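Local coordinates for protein homoserine dehydrogenase (Staphylococcus aureus M1064, PDB 4PG7) that catalyses the NAD(P)-dependent interconversion of aspartate semialdehyde and homoserine in the aspartate pathway, by hydride transfer, at residues 26-31 and 57-62; 97-102 and 121-126; 172-177 and 232-237; 262-267 and 287-292; 386-391 and 407-412. All blocks are in the same frame, centred on the assembly; numbering follows the deposited sequence.

Contact 1: residues 26-31 and 57-62; sequences IALLGL and IVIKHI
I26 is held through both its backbone N and its backbone O by strand 57-62. Its N gives a nearly straight bond to V58 O (2.7 Å, 173° at the hydrogen), and its O accepts from K60 N at 2.8 Å. Two residues on, L28 N reaches H61 O at 2.9 Å. This ladder, with I26 opposite I59 and L28 opposite I62, defines a parallel pair whose short axes run 24° apart. On the face carrying I26, L28, I59 and I62 the contact is hydrocarbon. The I26 chi1 of 76° sets CG1 between backbone N and carbonyl carbon, and CD1 then lands 3.8 Å from I57 CG2 and close to I59 CG1. At the other end, I62 CG2 lies 3.8 Å from L31 CG, just past the glycine turn. On the reverse face A27 CB meets H61 CB, while the H61 imidazole is held from outside by D90 and H79. G30 opens a GxGxxG pattern consistent with the dinucleotide-binding turn of a Rossmann fold. The two strands with helix 33-53 make a right-handed beta-alpha-beta crossover: V39 and I42 of that helix cover L28 and I59, and strand 95-98 flanks 26-29 across its other edge.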
# COMPACT_ATOMS: atom_id res chain seq x y z
N ILE A 26 2.72 30.72 14.20
CA ILE A 26 2.39 30.30 12.84
C ILE A 26 1.34 31.22 12.24
O ILE A 26 0.62 31.94 12.95
CB ILE A 26 1.93 28.82 12.79
CG1 ILE A 26 0.49 28.64 13.31
CG2 ILE A 26 2.87 27.94 13.60
CD1 ILE A 26 -0.05 27.23 13.07
N ALA A 27 1.27 31.19 10.92
CA ALA A 27 0.20 31.82 10.17
C ALA A 27 -0.44 30.83 9.19
O ALA A 27 0.24 29.96 8.63
CB ALA A 27 0.73 33.03 9.44
N LEU A 28 -1.75 30.98 9.00
CA LEU A 28 -2.50 30.20 8.01
C LEU A 28 -2.85 31.05 6.83
O LEU A 28 -3.31 32.18 7.00
CB LEU A 28 -3.81 29.70 8.58
CG LEU A 28 -3.82 28.25 8.99
CD1 LEU A 28 -3.03 28.14 10.28
CD2 LEU A 28 -5.26 27.77 9.13
N LEU A 29 -2.58 30.54 5.63
CA LEU A 29 -2.99 31.22 4.42
C LEU A 29 -4.20 30.47 3.90
O LEU A 29 -4.06 29.38 3.33
CB LEU A 29 -1.86 31.26 3.38
CG LEU A 29 -0.51 31.82 3.82
CD1 LEU A 29 0.46 31.75 2.67
CD2 LEU A 29 -0.65 33.25 4.32
N GLY A 30 -5.39 31.03 4.14
CA GLY A 30 -6.65 30.41 3.73
C GLY A 30 -7.41 29.80 4.89
O GLY A 30 -6.82 29.31 5.85
N LEU A 31 -8.74 29.84 4.82
CA LEU A 31 -9.58 29.31 5.87
C LEU A 31 -10.85 28.67 5.28
O LEU A 31 -11.97 29.01 5.66
CB LEU A 31 -9.93 30.44 6.87
CG LEU A 31 -9.98 30.21 8.37
CD1 LEU A 31 -11.10 31.04 9.01
CD2 LEU A 31 -10.07 28.77 8.75
N ILE A 57 1.81 26.22 20.20
CA ILE A 57 1.48 26.66 18.86
C ILE A 57 0.53 27.85 18.91
O ILE A 57 -0.59 27.75 19.42
CB ILE A 57 0.80 25.55 18.02
CG1 ILE A 57 1.64 24.26 18.04
CG2 ILE A 57 0.61 26.02 16.58
CD1 ILE A 57 3.10 24.45 17.70
N VAL A 58 0.97 28.98 18.38
CA VAL A 58 0.14 30.18 18.34
C VAL A 58 -0.15 30.54 16.90
O VAL A 58 0.77 30.80 16.10
CB VAL A 58 0.82 31.38 19.05
CG1 VAL A 58 -0.08 32.61 19.03
CG2 VAL A 58 1.16 31.01 20.48
N ILE A 59 -1.43 30.49 16.57
CA ILE A 59 -1.92 30.93 15.28
C ILE A 59 -2.05 32.44 15.36
O ILE A 59 -3.05 32.98 15.85
CB ILE A 59 -3.26 30.28 14.92
CG1 ILE A 59 -3.12 28.75 14.93
CG2 ILE A 59 -3.72 30.77 13.56
CD1 ILE A 59 -4.42 27.99 14.71
N LYS A 60 -1.03 33.13 14.88
CA LYS A 60 -0.94 34.58 15.05
C LYS A 60 -1.69 35.36 13.96
O LYS A 60 -2.14 36.48 14.20
CB LYS A 60 0.53 35.02 15.06
CG LYS A 60 0.70 36.45 15.51
CD LYS A 60 2.14 36.77 15.86
CE LYS A 60 2.30 38.27 16.13
NZ LYS A 60 3.72 38.65 15.96
N HIS A 61 -1.78 34.78 12.76
CA HIS A 61 -2.49 35.42 11.64
C HIS A 61 -3.20 34.35 10.81
O HIS A 61 -2.67 33.25 10.61
CB HIS A 61 -1.52 36.16 10.70
CG HIS A 61 -0.63 37.16 11.37
ND1 HIS A 61 -1.06 38.41 11.75
CD2 HIS A 61 0.69 37.12 11.67
CE1 HIS A 61 -0.06 39.08 12.31
NE2 HIS A 61 1.01 38.31 12.27
N ILE A 62 -4.37 34.69 10.30
CA ILE A 62 -5.02 33.91 9.28
C ILE A 62 -5.34 34.82 8.10
O ILE A 62 -6.04 35.81 8.25
CB ILE A 62 -6.30 33.22 9.80
CG1 ILE A 62 -5.96 32.33 11.01
CG2 ILE A 62 -6.90 32.35 8.70
CD1 ILE A 62 -7.16 31.70 11.70

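Contact 2: residues 97-102 and 121-126; sequences VEVMGG and ITANKD. With ACT (acetate ion), chain C.
E98 stands beside T122 on one face of the parallel pair 97-98 and 121-122, and its carboxylate ties together the loops that follow both strands. From CB, near I121 O and T122 OG1, the chain starts with CG anti to the backbone N and then bends at chi2 (-95°), which brings CD within reach of T122 OG1 and N124 ND2. OE1 accepts from T122 OG1 at 2.7 Å, a donor lying 50° out of the carboxylate plane, and from N124 ND2 at 3.2 Å, which comes from the opposite face. OE2 turns back to its own loop, taking M100 N at 2.8 Å and G101 N at 3.0 Å, the latter nearly in line with the C-O bond.

The N124 amide plane stands 75° from the carboxylate. Its ND2 also donates to G102 O (2.9 Å), on a lone pair in the carbonyl plane, while OD1 accepts from D126 N in an Asx turn. T122 OG1 likewise receives N124 N, closing an ST turn. Farther out, D126 OD2 takes G102 N on its anti lone pair at 2.6 Å. The backbone ladder E98 N to I121 O and A123 N to E98 O pairs the two strands that helix 106-115 connects in a beta-alpha-beta unit. An acetate, probably from the crystallisation liquor, accepts a long bond from K125 N (3.3 Å).

Four donors on one buried carboxylate would be expected to stabilise its anionic form, and probably hold both loops in shape at the C-terminal ends of the strands of the parallel sheet.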
# COMPACT_ATOMS: atom_id res chain seq x y z
N VAL A 97 1.60 28.04 7.09
CA VAL A 97 0.76 26.91 6.67
C VAL A 97 -0.17 27.40 5.58
O VAL A 97 -1.04 28.24 5.82
CB VAL A 97 -0.06 26.37 7.83
CG1 VAL A 97 -0.94 25.21 7.36
CG2 VAL A 97 0.87 25.93 8.95
N GLU A 98 0.03 26.91 4.36
CA GLU A 98 -0.75 27.38 3.22
C GLU A 98 -1.79 26.35 2.80
O GLU A 98 -1.46 25.22 2.46
CB GLU A 98 0.18 27.72 2.07
CG GLU A 98 -0.51 28.36 0.89
CD GLU A 98 -0.88 27.34 -0.18
OE1 GLU A 98 0.04 26.64 -0.67
OE2 GLU A 98 -2.08 27.24 -0.52
N VAL A 99 -3.05 26.77 2.81
CA VAL A 99 -4.19 25.94 2.44
C VAL A 99 -5.12 26.74 1.53
O VAL A 99 -6.32 26.55 1.52
CB VAL A 99 -4.93 25.41 3.68
CG1 VAL A 99 -4.05 24.43 4.43
CG2 VAL A 99 -5.34 26.54 4.60
N MET A 100 -4.54 27.64 0.75
CA MET A 100 -5.29 28.57 -0.07
C MET A 100 -5.60 27.97 -1.44
O MET A 100 -6.67 28.22 -1.99
CB MET A 100 -4.47 29.85 -0.25
CG MET A 100 -5.15 30.95 -1.05
SD MET A 100 -6.52 31.71 -0.16
CE MET A 100 -5.65 32.90 0.85
N GLY A 101 -4.66 27.20 -1.99
CA GLY A 101 -4.76 26.75 -3.36
C GLY A 101 -4.22 27.80 -4.30
O GLY A 101 -3.82 28.91 -3.87
N GLY A 102 -4.17 27.46 -5.57
CA GLY A 102 -3.75 28.39 -6.62
C GLY A 102 -2.25 28.36 -6.88
O GLY A 102 -1.46 28.00 -6.01
N ILE A 121 4.48 24.67 5.27
CA ILE A 121 3.67 23.48 5.13
C ILE A 121 2.51 23.84 4.22
O ILE A 121 1.83 24.83 4.45
CB ILE A 121 3.15 23.01 6.49
CG1 ILE A 121 4.34 22.74 7.41
CG2 ILE A 121 2.28 21.76 6.33
CD1 ILE A 121 3.96 22.53 8.84
N THR A 122 2.33 23.06 3.16
CA THR A 122 1.29 23.33 2.18
C THR A 122 0.42 22.11 1.88
O THR A 122 0.92 20.98 1.80
CB THR A 122 1.88 23.88 0.87
OG1 THR A 122 0.81 24.15 -0.04
CG2 THR A 122 2.89 22.91 0.21
N ALA A 123 -0.87 22.36 1.71
CA ALA A 123 -1.82 21.35 1.25
C ALA A 123 -2.44 21.78 -0.07
O ALA A 123 -3.54 21.37 -0.43
CB ALA A 123 -2.91 21.15 2.28
N ASN A 124 -1.71 22.63 -0.79
CA ASN A 124 -2.18 23.23 -2.03
C ASN A 124 -2.32 22.17 -3.14
O ASN A 124 -1.32 21.64 -3.63
CB ASN A 124 -1.18 24.30 -2.42
CG ASN A 124 -1.59 25.11 -3.63
OD1 ASN A 124 -2.24 24.61 -4.56
ND2 ASN A 124 -1.19 26.38 -3.64
N LYS A 125 -3.56 21.90 -3.54
CA LYS A 125 -3.86 20.82 -4.50
C LYS A 125 -3.56 21.17 -5.93
O LYS A 125 -3.62 20.30 -6.80
CB LYS A 125 -5.34 20.43 -4.42
CG LYS A 125 -5.78 19.89 -3.07
CD LYS A 125 -5.02 18.63 -2.69
CE LYS A 125 -5.69 17.90 -1.53
NZ LYS A 125 -5.10 16.56 -1.31
N ASP A 126 -3.25 22.43 -6.19
CA ASP A 126 -2.94 22.87 -7.54
C ASP A 126 -1.46 22.81 -7.88
O ASP A 126 -1.09 23.01 -9.03
CB ASP A 126 -3.46 24.29 -7.75
CG ASP A 126 -4.94 24.42 -7.42
OD1 ASP A 126 -5.72 23.59 -7.91
OD2 ASP A 126 -5.31 25.34 -6.65
C ACT C . -6.46 23.90 -0.98
O ACT C . -6.23 23.22 0.05
OXT ACT C . -5.76 23.80 -1.99
CH3 ACT C . -7.63 24.84 -1.02

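Contact 3: residues 172-177 and 232-237; sequences SKFMGI and LSFNQV
The rings of F174 and F234 meet in a slid-apart arrangement: their planes are 29° from parallel, but the centroids are 5.8 Å apart, so overlap is slight. F174 CE2 approaches F234 CE2 to 3.7 Å, and F174 CD2 lies 3.9 Å from F234 CZ. One face of the F234 ring is covered by S233 CB from its own helix, 4.0 Å above the plane and over the ring centre. At the edge of that ring, near its plane, comes K173 N, with F234 CE1 as the nearest carbon at 4.2 Å. The same CE1 is 3.9 Å from S172 C, reached obliquely.

F174 arrives with chi1 of 68°, its CG between the backbone N and the carbonyl carbon, which sends the ring from strand 171-177 toward the end of helix 220-234. The C-terminal end of that helix packs here on strand 171-177 of the mixed sheet. Helical angles stop at N235, whose phi is positive. On the strand, S172 and K173 both face I307 in a classic beta bulge, at the very place where F234 meets the backbone.

No hydrogen bond crosses between the segments. S233 OG, 4.0 Å from F174 CD2, is instead bonded to T229 O in the preceding helical turn. V226, T229 and S230 of the helix also touch F174, and Y274 from the neighbouring strand 264-275 meets the F234 ring.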
# COMPACT_ATOMS: atom_id res chain seq x y z
N SER A 172 10.47 1.62 -12.11
CA SER A 172 10.50 1.82 -13.56
C SER A 172 9.14 2.15 -14.17
O SER A 172 9.05 2.71 -15.26
CB SER A 172 11.06 0.57 -14.22
OG SER A 172 10.16 -0.51 -14.11
N LYS A 173 8.06 1.81 -13.47
CA LYS A 173 6.72 2.02 -14.01
C LYS A 173 5.72 2.08 -12.87
O LYS A 173 5.86 1.38 -11.87
CB LYS A 173 6.36 0.90 -15.00
CG LYS A 173 4.94 0.95 -15.57
CD LYS A 173 4.75 -0.13 -16.62
CE LYS A 173 3.32 -0.15 -17.14
NZ LYS A 173 3.04 -1.34 -18.00
N PHE A 174 4.72 2.94 -13.00
CA PHE A 174 3.54 2.87 -12.14
C PHE A 174 2.29 2.96 -12.97
O PHE A 174 2.28 3.60 -14.03
CB PHE A 174 3.55 3.96 -11.07
CG PHE A 174 3.38 5.36 -11.60
CD1 PHE A 174 2.10 5.87 -11.84
CD2 PHE A 174 4.46 6.17 -11.81
CE1 PHE A 174 1.92 7.15 -12.33
CE2 PHE A 174 4.29 7.47 -12.29
CZ PHE A 174 3.03 7.95 -12.56
N MET A 175 1.24 2.33 -12.48
CA MET A 175 -0.10 2.44 -13.06
C MET A 175 -1.05 2.68 -11.91
O MET A 175 -0.99 1.98 -10.90
CB MET A 175 -0.51 1.15 -13.75
CG MET A 175 0.33 0.78 -14.94
SD MET A 175 -0.39 -0.63 -15.77
CE MET A 175 -0.04 -1.96 -14.64
N GLY A 176 -1.97 3.62 -12.08
CA GLY A 176 -2.87 3.94 -11.03
C GLY A 176 -4.27 4.25 -11.43
O GLY A 176 -4.53 4.73 -12.54
N ILE A 177 -5.19 3.95 -10.51
CA ILE A 177 -6.55 4.45 -10.57
C ILE A 177 -6.54 5.64 -9.64
O ILE A 177 -6.38 5.46 -8.44
CB ILE A 177 -7.55 3.36 -10.16
CG1 ILE A 177 -7.52 2.24 -11.21
CG2 ILE A 177 -8.94 3.95 -9.97
CD1 ILE A 177 -8.18 0.94 -10.80
N LEU A 232 7.53 12.10 -7.55
CA LEU A 232 7.85 11.32 -6.38
C LEU A 232 8.51 9.97 -6.71
O LEU A 232 9.42 9.57 -6.00
CB LEU A 232 6.59 11.08 -5.54
CG LEU A 232 5.96 12.36 -4.97
CD1 LEU A 232 4.66 12.04 -4.26
CD2 LEU A 232 6.92 13.06 -4.02
N SER A 233 8.10 9.31 -7.79
CA SER A 233 8.66 8.01 -8.18
C SER A 233 10.01 8.08 -8.88
O SER A 233 10.89 7.26 -8.63
CB SER A 233 7.68 7.25 -9.10
OG SER A 233 6.46 7.01 -8.43
N PHE A 234 10.14 9.02 -9.81
CA PHE A 234 11.28 9.05 -10.70
C PHE A 234 12.20 10.23 -10.47
O PHE A 234 13.24 10.32 -11.13
CB PHE A 234 10.81 9.13 -12.15
CG PHE A 234 9.82 8.09 -12.54
CD1 PHE A 234 10.06 6.75 -12.27
CD2 PHE A 234 8.68 8.43 -13.25
CE1 PHE A 234 9.15 5.79 -12.65
CE2 PHE A 234 7.77 7.46 -13.65
CZ PHE A 234 8.01 6.14 -13.35
N ASN A 235 11.83 11.14 -9.56
CA ASN A 235 12.57 12.38 -9.35
C ASN A 235 12.76 13.18 -10.65
O ASN A 235 13.78 13.82 -10.85
CB ASN A 235 13.92 12.09 -8.69
CG ASN A 235 13.78 11.22 -7.46
OD1 ASN A 235 12.88 11.41 -6.64
ND2 ASN A 235 14.68 10.25 -7.32
N GLN A 236 11.75 13.13 -11.51
CA GLN A 236 11.76 13.87 -12.76
C GLN A 236 10.57 14.78 -12.78
O GLN A 236 9.48 14.39 -12.37
CB GLN A 236 11.66 12.93 -13.95
CG GLN A 236 12.85 12.01 -14.14
CD GLN A 236 14.09 12.74 -14.63
OE1 GLN A 236 15.16 12.60 -14.06
NE2 GLN A 236 13.94 13.53 -15.68
N VAL A 237 10.76 15.97 -13.31
CA VAL A 237 9.71 16.94 -13.45
C VAL A 237 9.15 16.84 -14.86
O VAL A 237 9.88 17.03 -15.81
CB VAL A 237 10.25 18.37 -13.24
CG1 VAL A 237 9.22 19.40 -13.64
CG2 VAL A 237 10.69 18.56 -11.80

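Contact 4: residues 262-267 and 287-292; sequences LGYKIK and LIDKKH
K265 and I288 form a hydrogen-bonded pair of this antiparallel hairpin, K265 N to I288 O at 2.9 Å and I288 N to K265 O at 2.8 Å. K290 N donates to G263 O at 3.1 Å, extending the ladder past the strand end, where G263 closes helix 253-262 in a Schellman motif.

Apolar contact centres on L287. Its CB sits 3.8 Å from Y264 CB and its CD2 3.9 Å from Y264 CG, the two side chains crossing at about a right angle. I266 instead runs alongside L287, CG1 to CD1 at 4.0 Å.

Two side chains lie against backbone atoms: Y264 CD1 comes within 3.3 Å of D289 N, and the extended K290 chain lies over the G263 carbonyl, CG to O at 3.4 Å.

D289 OD2 receives K291 N in an Asx turn within the type I turn 289-292. The ammonium groups of K265 and K267 both pair with E298, K267 NZ also donating to V297 O, and K290 pairs with D260.

Strand pairing therefore rests on neutral amides and hydrocarbon, while E298 and D260 meet these lysine charges; two ammonium groups converging on E298 would be expected to stabilise its anionic form.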
# COMPACT_ATOMS: atom_id res chain seq x y z
N LEU A 262 -13.69 -10.71 -23.51
CA LEU A 262 -12.26 -10.98 -23.76
C LEU A 262 -11.40 -11.22 -22.51
O LEU A 262 -10.21 -11.57 -22.63
CB LEU A 262 -11.66 -9.83 -24.55
CG LEU A 262 -12.21 -9.70 -25.98
CD1 LEU A 262 -11.96 -8.30 -26.49
CD2 LEU A 262 -11.56 -10.73 -26.88
N GLY A 263 -11.96 -11.00 -21.33
CA GLY A 263 -11.25 -11.23 -20.06
C GLY A 263 -10.71 -9.99 -19.37
O GLY A 263 -9.80 -10.10 -18.56
N TYR A 264 -11.26 -8.81 -19.67
CA TYR A 264 -10.74 -7.53 -19.19
C TYR A 264 -11.83 -6.64 -18.60
O TYR A 264 -12.98 -6.71 -19.01
CB TYR A 264 -10.10 -6.74 -20.34
CG TYR A 264 -8.95 -7.44 -21.00
CD1 TYR A 264 -7.63 -7.28 -20.54
CD2 TYR A 264 -9.17 -8.33 -22.06
CE1 TYR A 264 -6.57 -7.96 -21.14
CE2 TYR A 264 -8.13 -9.00 -22.68
CZ TYR A 264 -6.83 -8.83 -22.21
OH TYR A 264 -5.80 -9.49 -22.83
N LYS A 265 -11.42 -5.80 -17.65
CA LYS A 265 -12.21 -4.68 -17.19
C LYS A 265 -11.68 -3.42 -17.85
O LYS A 265 -10.56 -3.42 -18.37
CB LYS A 265 -12.07 -4.53 -15.68
CG LYS A 265 -12.74 -5.66 -14.92
CD LYS A 265 -12.90 -5.27 -13.48
CE LYS A 265 -13.83 -6.20 -12.74
NZ LYS A 265 -13.57 -6.07 -11.28
N ILE A 266 -12.44 -2.35 -17.81
CA ILE A 266 -11.95 -1.05 -18.28
C ILE A 266 -11.78 -0.12 -17.08
O ILE A 266 -12.70 0.01 -16.28
CB ILE A 266 -12.90 -0.46 -19.33
CG1 ILE A 266 -12.97 -1.39 -20.55
CG2 ILE A 266 -12.42 0.92 -19.79
CD1 ILE A 266 -13.72 -0.86 -21.74
N LYS A 267 -10.63 0.50 -16.95
CA LYS A 267 -10.35 1.48 -15.90
C LYS A 267 -9.74 2.70 -16.55
O LYS A 267 -9.11 2.59 -17.62
CB LYS A 267 -9.35 0.93 -14.85
CG LYS A 267 -9.73 -0.43 -14.25
CD LYS A 267 -10.86 -0.30 -13.25
CE LYS A 267 -11.20 -1.65 -12.64
NZ LYS A 267 -12.29 -1.51 -11.64
N LEU A 287 -7.83 -1.33 -20.92
CA LEU A 287 -8.34 -2.64 -20.55
C LEU A 287 -7.31 -3.25 -19.62
O LEU A 287 -6.10 -3.17 -19.88
CB LEU A 287 -8.54 -3.54 -21.75
CG LEU A 287 -9.87 -3.45 -22.48
CD1 LEU A 287 -10.03 -2.09 -23.13
CD2 LEU A 287 -9.95 -4.57 -23.50
N ILE A 288 -7.80 -3.81 -18.52
CA ILE A 288 -6.97 -4.43 -17.51
C ILE A 288 -7.43 -5.86 -17.35
O ILE A 288 -8.61 -6.12 -17.11
CB ILE A 288 -7.15 -3.76 -16.12
CG1 ILE A 288 -6.81 -2.28 -16.17
CG2 ILE A 288 -6.26 -4.44 -15.07
CD1 ILE A 288 -5.33 -2.02 -16.42
N ASP A 289 -6.49 -6.78 -17.45
CA ASP A 289 -6.78 -8.18 -17.26
C ASP A 289 -7.47 -8.38 -15.92
O ASP A 289 -7.01 -7.86 -14.91
CB ASP A 289 -5.50 -9.01 -17.33
CG ASP A 289 -5.77 -10.51 -17.26
OD1 ASP A 289 -5.64 -11.18 -18.28
OD2 ASP A 289 -6.12 -11.02 -16.21
N LYS A 290 -8.55 -9.15 -15.93
CA LYS A 290 -9.35 -9.38 -14.73
C LYS A 290 -8.60 -9.97 -13.56
O LYS A 290 -9.03 -9.83 -12.44
CB LYS A 290 -10.53 -10.31 -15.03
CG LYS A 290 -11.67 -9.66 -15.77
CD LYS A 290 -12.70 -10.73 -16.09
CE LYS A 290 -13.91 -10.17 -16.82
NZ LYS A 290 -14.77 -11.28 -17.32
N LYS A 291 -7.50 -10.66 -13.81
CA LYS A 291 -6.70 -11.24 -12.73
C LYS A 291 -5.70 -10.26 -12.11
O LYS A 291 -5.15 -10.55 -11.07
CB LYS A 291 -5.94 -12.46 -13.25
CG LYS A 291 -6.86 -13.59 -13.71
CD LYS A 291 -6.09 -14.65 -14.49
CE LYS A 291 -5.86 -14.17 -15.91
NZ LYS A 291 -4.53 -14.53 -16.47
N HIS A 292 -5.47 -9.11 -12.75
CA HIS A 292 -4.54 -8.11 -12.23
C HIS A 292 -5.14 -7.46 -10.97
O HIS A 292 -6.34 -7.19 -10.91
CB HIS A 292 -4.30 -7.03 -13.29
CG HIS A 292 -3.07 -6.22 -13.08
ND1 HIS A 292 -3.03 -5.14 -12.21
CD2 HIS A 292 -1.82 -6.32 -13.60
CE1 HIS A 292 -1.82 -4.60 -12.23
NE2 HIS A 292 -1.07 -5.32 -13.05

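Contact 5: residues 386-391 and 407-412; sequences GSIENF and VANYDN
No backbone atoms pair between helix 388-391 and strand 407-411: the closest CA pair, I388 and N409, is 7.3 Å apart and no hydrogen bond crosses, and it is side chains of the helix that reach the strand. The arrangement is a helix packed on a beta sheet in the C-terminal region, consistent with the ACT domain named for this enzyme, where helix 388-398 leads into strand 404-411. S387 is the N-cap: its OG accepts from N390 N at 3.1 Å, which caps the first helical turn, where I388 sits.

I388 carries the contact. With chi1 -167° and chi2 172° the side chain is fully extended, and it slides past V407 in the opposite sense, CG1 meeting V407 CG2 at 3.6 Å. The methyl CD1 goes farther and lies against the peptide between A408 and N409, 3.7 Å from N409 N. F391, one helical turn on, adds a looser touch through CD2, 4.3 Å from V407 CG1. V407 therefore offers one methyl to each helix residue. Y415 of the adjoining strand 414-422 touches I388 and N409 and meets the F391 ring, whereas A408 turns to the other side of the sheet, onto V258 and Q261 of helix 253-262. The N409 amide borders the contact, its ND2 4.1 Å from I388 CD1.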
# COMPACT_ATOMS: atom_id res chain seq x y z
N GLY A 386 -17.84 -8.43 -44.30
CA GLY A 386 -17.24 -9.75 -44.23
C GLY A 386 -17.24 -10.24 -42.81
O GLY A 386 -17.59 -9.52 -41.87
N SER A 387 -16.85 -11.49 -42.67
CA SER A 387 -16.96 -12.20 -41.43
C SER A 387 -15.84 -11.85 -40.45
O SER A 387 -14.82 -11.23 -40.80
CB SER A 387 -16.87 -13.68 -41.73
OG SER A 387 -15.60 -13.94 -42.30
N ILE A 388 -16.02 -12.30 -39.22
CA ILE A 388 -15.04 -12.09 -38.19
C ILE A 388 -13.78 -12.90 -38.49
O ILE A 388 -12.67 -12.47 -38.20
CB ILE A 388 -15.63 -12.42 -36.80
CG1 ILE A 388 -14.70 -11.92 -35.69
CG2 ILE A 388 -15.91 -13.92 -36.64
CD1 ILE A 388 -15.33 -12.03 -34.31
N GLU A 389 -13.97 -14.06 -39.12
CA GLU A 389 -12.84 -14.91 -39.48
C GLU A 389 -11.97 -14.20 -40.50
O GLU A 389 -10.75 -14.24 -40.42
CB GLU A 389 -13.32 -16.27 -40.03
CG GLU A 389 -13.96 -17.18 -38.98
CD GLU A 389 -15.44 -16.90 -38.71
OE1 GLU A 389 -16.10 -16.15 -39.47
OE2 GLU A 389 -15.95 -17.45 -37.70
N ASN A 390 -12.61 -13.55 -41.46
CA ASN A 390 -11.91 -12.79 -42.47
C ASN A 390 -11.16 -11.57 -41.91
O ASN A 390 -10.05 -11.29 -42.31
CB ASN A 390 -12.88 -12.30 -43.53
CG ASN A 390 -12.19 -11.53 -44.61
OD1 ASN A 390 -11.36 -12.08 -45.33
ND2 ASN A 390 -12.52 -10.25 -44.74
N PHE A 391 -11.79 -10.85 -41.00
CA PHE A 391 -11.14 -9.75 -40.31
C PHE A 391 -9.89 -10.24 -39.56
O PHE A 391 -8.82 -9.68 -39.68
CB PHE A 391 -12.13 -9.08 -39.36
CG PHE A 391 -11.54 -7.99 -38.51
CD1 PHE A 391 -10.91 -6.90 -39.09
CD2 PHE A 391 -11.60 -8.05 -37.14
CE1 PHE A 391 -10.36 -5.90 -38.30
CE2 PHE A 391 -11.06 -7.04 -36.35
CZ PHE A 391 -10.43 -5.97 -36.94
N VAL A 407 -10.07 -11.70 -31.55
CA VAL A 407 -11.06 -10.82 -32.11
C VAL A 407 -12.42 -11.12 -31.50
O VAL A 407 -12.67 -12.23 -31.04
CB VAL A 407 -11.08 -10.91 -33.65
CG1 VAL A 407 -9.73 -10.52 -34.23
CG2 VAL A 407 -11.46 -12.30 -34.12
N ALA A 408 -13.29 -10.13 -31.50
CA ALA A 408 -14.63 -10.28 -30.97
C ALA A 408 -15.60 -9.42 -31.76
O ALA A 408 -15.21 -8.37 -32.31
CB ALA A 408 -14.68 -9.85 -29.52
N ASN A 409 -16.87 -9.85 -31.78
CA ASN A 409 -17.96 -9.04 -32.27
C ASN A 409 -18.14 -7.86 -31.34
O ASN A 409 -18.10 -8.01 -30.15
CB ASN A 409 -19.26 -9.84 -32.31
CG ASN A 409 -19.25 -10.91 -33.38
OD1 ASN A 409 -19.37 -12.09 -33.10
ND2 ASN A 409 -19.09 -10.49 -34.61
N TYR A 410 -18.33 -6.68 -31.90
CA TYR A 410 -18.50 -5.49 -31.10
C TYR A 410 -19.92 -4.98 -31.26
O TYR A 410 -20.59 -4.72 -30.29
CB TYR A 410 -17.49 -4.46 -31.55
CG TYR A 410 -17.46 -3.16 -30.79
CD1 TYR A 410 -16.61 -3.00 -29.70
CD2 TYR A 410 -18.23 -2.07 -31.19
CE1 TYR A 410 -16.54 -1.80 -29.01
CE2 TYR A 410 -18.17 -0.87 -30.51
CZ TYR A 410 -17.32 -0.75 -29.41
OH TYR A 410 -17.22 0.44 -28.73
N ASP A 411 -20.33 -4.80 -32.51
CA ASP A 411 -21.66 -4.34 -32.87
C ASP A 411 -21.86 -4.72 -34.35
O ASP A 411 -21.01 -5.39 -34.93
CB ASP A 411 -21.77 -2.82 -32.65
CG ASP A 411 -23.20 -2.34 -32.57
OD1 ASP A 411 -24.13 -3.12 -32.87
OD2 ASP A 411 -23.41 -1.16 -32.21
N ASN A 412 -22.96 -4.28 -34.95
CA ASN A 412 -23.22 -4.54 -36.38
C ASN A 412 -22.11 -4.02 -37.31
O ASN A 412 -21.81 -2.84 -37.31
CB ASN A 412 -24.54 -3.89 -36.79
CG ASN A 412 -25.73 -4.48 -36.05
OD1 ASN A 412 -25.88 -5.71 -35.96
ND2 ASN A 412 -26.60 -3.61 -35.53

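The five contacts follow one another along the chain without interleaving. Contacts 1 and 2 share the parallel nucleotide-binding sheet: their centres are 13 Å apart, and strands 22-29 and 95-98 are direct neighbours, joined by the probable bonds L29 N to V97 O and V97 N to A27 O. Contacts 3, 4 and 5 all reach the large mixed sheet, with contact 4 about 21 or 22 Å, centre to centre, from each of the others. I177 packs on K267 between contacts 3 and 4, and L262 on A408 between 4 and 5. Contacts 1 and 5 lie about 64 Å apart, centre to centre, on opposite sides of the chain's centre, so the nucleotide-binding and C-terminal regions form the ends of an elongated subunit.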